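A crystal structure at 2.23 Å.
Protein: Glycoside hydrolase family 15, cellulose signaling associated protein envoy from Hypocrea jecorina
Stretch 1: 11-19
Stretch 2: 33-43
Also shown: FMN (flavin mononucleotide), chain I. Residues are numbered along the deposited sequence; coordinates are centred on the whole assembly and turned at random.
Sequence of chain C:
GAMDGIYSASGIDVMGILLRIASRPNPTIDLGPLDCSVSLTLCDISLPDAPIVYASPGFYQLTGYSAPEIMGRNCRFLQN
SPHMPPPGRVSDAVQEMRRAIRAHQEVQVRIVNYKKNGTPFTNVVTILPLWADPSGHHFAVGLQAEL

Stretch 1 11-19: GIDVMGILL
Stretch 2 (33-43) PLDCSVSLTLC

Residues 11-13 lead as a loop into a helix beginning at Val14 and running past Leu19; residues 33-38 are loop and turn feeding a strand that continues beyond Cys43. Helix and strand axes cross almost perpendicularly, at 92°, and approach to 11.3 Å, a gap filled by side chains. In register, Val14 CA lies 8.7 Å from Leu42 CA, Met15 CA 9.4 Å from Cys36 CA, and Leu18 CA 9.3 Å from Leu34 CA.

Hydrogen bonds shape each stretch but none joins them. Asp13 (chi1 t) caps the helix, its OD1 accepting from Gly16 N at 2.9 Å; a CB on Gly16 would clash with Asp13 OD2. Helical bonds follow: Ile17 N to Asp13 O, 3.0 Å, and Leu18 N to Val14 O, 2.8 Å. Gly11, at phi/psi 86/-15, adopts a conformation in which a CB would jam against the preceding carbonyl. A type I turn, Asp35 to Val38, is closed by Val38 N to Asp35 O, 3.1 Å; Asp35 OD1 (chi1 p) also accepts from Ser37 N at 3.2 Å.

The interface is entirely apolar, burying 334 Å². Strand alternation turns Leu40 (t, chi2 148°) and Leu42 (t, p) toward the helical stretch, while Thr41 OG1 and Cys43 SG approach FMN C6 and C7M at 3.3 and 3.6 Å. Leu42 CD2 meets Ile12 CG2 at 4.0 Å and Ile17 CD1 at 3.9 Å; both isoleucines are m, t. Leu40 CD1 touches Val14 CG1 (chi1 t) at 4.0 Å and Leu18 CD2 at 3.9 Å. Leu18 (m, t) also reaches Leu34 (m, chi2 -146°), CD2 to CD1 4.1 Å. Branched aliphatic chains suit these contacts because their methyls can pack against several neighbours.

Met15 starts sideways, but its flexible chain (chi1 m, chi2 -93°, chi3 -114°) brings CE within 3.5 Å of Cys36 SG (chi1 m), a compact, polarizable partner.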

# COMPACT_ATOMS: atom_id res chain seq x y z
N GLY C 11 -5.69 11.06 -3.89
CA GLY C 11 -4.86 12.23 -4.12
C GLY C 11 -3.62 12.26 -3.28
O GLY C 11 -2.71 13.05 -3.52
N ILE C 12 -3.59 11.42 -2.25
CA ILE C 12 -2.51 11.40 -1.29
C ILE C 12 -1.42 10.46 -1.74
O ILE C 12 -1.70 9.35 -2.19
CB ILE C 12 -3.03 10.91 0.05
CG1 ILE C 12 -4.00 11.96 0.66
CG2 ILE C 12 -1.90 10.63 0.98
CD1 ILE C 12 -4.80 11.43 1.80
N ASP C 13 -0.17 10.88 -1.60
CA ASP C 13 0.96 10.05 -1.99
C ASP C 13 1.39 9.16 -0.83
O ASP C 13 2.45 9.36 -0.25
CB ASP C 13 2.12 10.91 -2.47
CG ASP C 13 3.27 10.07 -3.06
OD1 ASP C 13 3.07 8.85 -3.23
OD2 ASP C 13 4.35 10.62 -3.36
N VAL C 14 0.56 8.18 -0.51
CA VAL C 14 0.84 7.33 0.64
C VAL C 14 2.19 6.67 0.50
O VAL C 14 2.97 6.55 1.46
CB VAL C 14 -0.26 6.27 0.85
CG1 VAL C 14 0.02 5.41 2.05
CG2 VAL C 14 -1.63 6.95 1.00
N MET C 15 2.52 6.26 -0.71
CA MET C 15 3.69 5.44 -0.83
C MET C 15 4.93 6.36 -0.78
O MET C 15 5.96 5.96 -0.23
CB MET C 15 3.58 4.51 -2.04
CG MET C 15 2.16 3.79 -2.14
SD MET C 15 1.94 2.13 -1.38
CE MET C 15 1.65 1.09 -2.81
N GLY C 16 4.81 7.60 -1.26
CA GLY C 16 5.87 8.57 -1.05
C GLY C 16 6.09 8.92 0.45
O GLY C 16 7.21 9.20 0.92
N ILE C 17 4.99 8.93 1.20
CA ILE C 17 5.01 9.01 2.66
C ILE C 17 5.77 7.83 3.27
O ILE C 17 6.68 8.01 4.08
CB ILE C 17 3.57 9.08 3.19
CG1 ILE C 17 3.06 10.51 3.04
CG2 ILE C 17 3.47 8.58 4.60
CD1 ILE C 17 1.64 10.68 3.40
N LEU C 18 5.40 6.61 2.89
CA LEU C 18 6.08 5.40 3.38
C LEU C 18 7.56 5.37 3.02
O LEU C 18 8.41 5.01 3.81
CB LEU C 18 5.42 4.15 2.80
CG LEU C 18 4.02 3.93 3.36
CD1 LEU C 18 3.36 2.80 2.66
CD2 LEU C 18 4.05 3.69 4.88
N LEU C 19 7.88 5.75 1.82
CA LEU C 19 9.26 5.73 1.44
C LEU C 19 10.09 6.69 2.31
O LEU C 19 11.19 6.33 2.74
CB LEU C 19 9.38 6.09 -0.02
CG LEU C 19 10.71 5.74 -0.66
CD1 LEU C 19 11.12 4.29 -0.36
CD2 LEU C 19 10.60 6.01 -2.17
N PRO C 33 9.38 -5.79 6.16
CA PRO C 33 8.74 -5.63 4.85
C PRO C 33 7.28 -5.10 4.93
O PRO C 33 6.54 -5.49 5.83
CB PRO C 33 8.79 -7.05 4.25
CG PRO C 33 8.85 -7.97 5.42
CD PRO C 33 9.61 -7.21 6.51
N LEU C 34 6.90 -4.22 4.02
CA LEU C 34 5.49 -3.83 3.84
C LEU C 34 4.98 -4.19 2.44
O LEU C 34 5.66 -3.90 1.45
CB LEU C 34 5.32 -2.31 4.00
CG LEU C 34 5.58 -1.55 5.31
CD1 LEU C 34 4.57 -0.36 5.45
CD2 LEU C 34 5.46 -2.44 6.48
N ASP C 35 3.77 -4.73 2.34
CA ASP C 35 3.10 -4.82 1.03
C ASP C 35 1.74 -3.99 0.95
O ASP C 35 1.38 -3.29 1.92
CB ASP C 35 2.96 -6.30 0.61
CG ASP C 35 1.85 -7.03 1.34
OD1 ASP C 35 1.06 -6.40 2.09
OD2 ASP C 35 1.78 -8.28 1.19
N CYS C 36 1.02 -4.04 -0.18
CA CYS C 36 -0.13 -3.12 -0.38
C CYS C 36 -1.39 -3.50 0.33
O CYS C 36 -2.42 -2.82 0.23
CB CYS C 36 -0.44 -3.00 -1.88
SG CYS C 36 0.91 -2.37 -2.72
N SER C 37 -1.31 -4.62 1.00
CA SER C 37 -2.39 -5.07 1.87
C SER C 37 -2.26 -4.51 3.32
O SER C 37 -3.13 -4.76 4.16
CB SER C 37 -2.33 -6.63 1.94
OG SER C 37 -3.17 -7.20 0.96
N VAL C 38 -1.12 -3.88 3.65
CA VAL C 38 -0.87 -3.43 5.02
C VAL C 38 -2.04 -2.56 5.51
O VAL C 38 -2.61 -1.79 4.75
CB VAL C 38 0.46 -2.63 5.15
CG1 VAL C 38 0.39 -1.30 4.45
CG2 VAL C 38 0.79 -2.36 6.63
N SER C 39 -2.46 -2.74 6.76
CA SER C 39 -3.47 -1.87 7.33
C SER C 39 -2.80 -0.56 7.78
O SER C 39 -1.80 -0.55 8.52
CB SER C 39 -4.19 -2.55 8.46
OG SER C 39 -4.81 -1.61 9.29
N LEU C 40 -3.33 0.56 7.29
CA LEU C 40 -2.66 1.85 7.46
C LEU C 40 -3.68 2.94 7.66
O LEU C 40 -4.71 2.96 6.98
CB LEU C 40 -1.82 2.19 6.25
CG LEU C 40 -1.07 3.52 6.27
CD1 LEU C 40 0.25 3.40 5.50
CD2 LEU C 40 -1.92 4.65 5.71
N THR C 41 -3.40 3.82 8.63
CA THR C 41 -4.18 5.02 8.82
C THR C 41 -3.24 6.22 8.77
O THR C 41 -2.05 6.13 9.12
CB THR C 41 -5.02 5.03 10.14
OG1 THR C 41 -4.14 5.07 11.28
CG2 THR C 41 -5.89 3.81 10.24
N LEU C 42 -3.77 7.32 8.29
CA LEU C 42 -3.08 8.58 8.28
C LEU C 42 -3.99 9.55 9.05
O LEU C 42 -5.20 9.68 8.74
CB LEU C 42 -2.90 9.04 6.84
CG LEU C 42 -1.99 10.20 6.51
CD1 LEU C 42 -0.57 10.08 7.07
CD2 LEU C 42 -1.95 10.25 4.99
N CYS C 43 -3.41 10.21 10.04
CA CYS C 43 -4.18 11.12 10.91
C CYS C 43 -3.54 12.48 10.89
O CYS C 43 -2.32 12.59 10.91
CB CYS C 43 -4.23 10.58 12.32
SG CYS C 43 -5.16 9.03 12.49
N1 FMN I . -5.16 3.03 18.85
C2 FMN I . -5.56 1.71 18.77
O2 FMN I . -6.05 1.15 19.76
N3 FMN I . -5.44 1.01 17.58
C4 FMN I . -4.90 1.60 16.46
O4 FMN I . -4.83 0.95 15.42
C4A FMN I . -4.49 2.94 16.52
N5 FMN I . -3.96 3.57 15.40
C5A FMN I . -3.54 4.87 15.47
C6 FMN I . -3.00 5.44 14.34
C7 FMN I . -2.60 6.77 14.36
C7M FMN I . -2.01 7.34 13.11
C8 FMN I . -2.72 7.52 15.55
C8M FMN I . -2.28 8.96 15.59
C9 FMN I . -3.25 6.91 16.70
C9A FMN I . -3.67 5.59 16.67
N10 FMN I . -4.22 4.96 17.79
C10 FMN I . -4.62 3.64 17.72
C1' FMN I . -4.35 5.62 19.15
C2' FMN I . -5.54 6.50 19.43
O2' FMN I . -5.94 7.12 18.24
C3' FMN I . -5.17 7.48 20.58
O3' FMN I . -4.02 8.25 20.22
C4' FMN I . -4.87 6.71 21.89
O4' FMN I . -6.07 6.09 22.31
C5' FMN I . -4.27 7.59 23.00
O5' FMN I . -5.04 8.77 23.16
P FMN I . -6.30 8.80 24.14
O1P FMN I . -6.91 10.18 23.95
O2P FMN I . -7.35 7.78 23.88
O3P FMN I . -5.82 8.64 25.55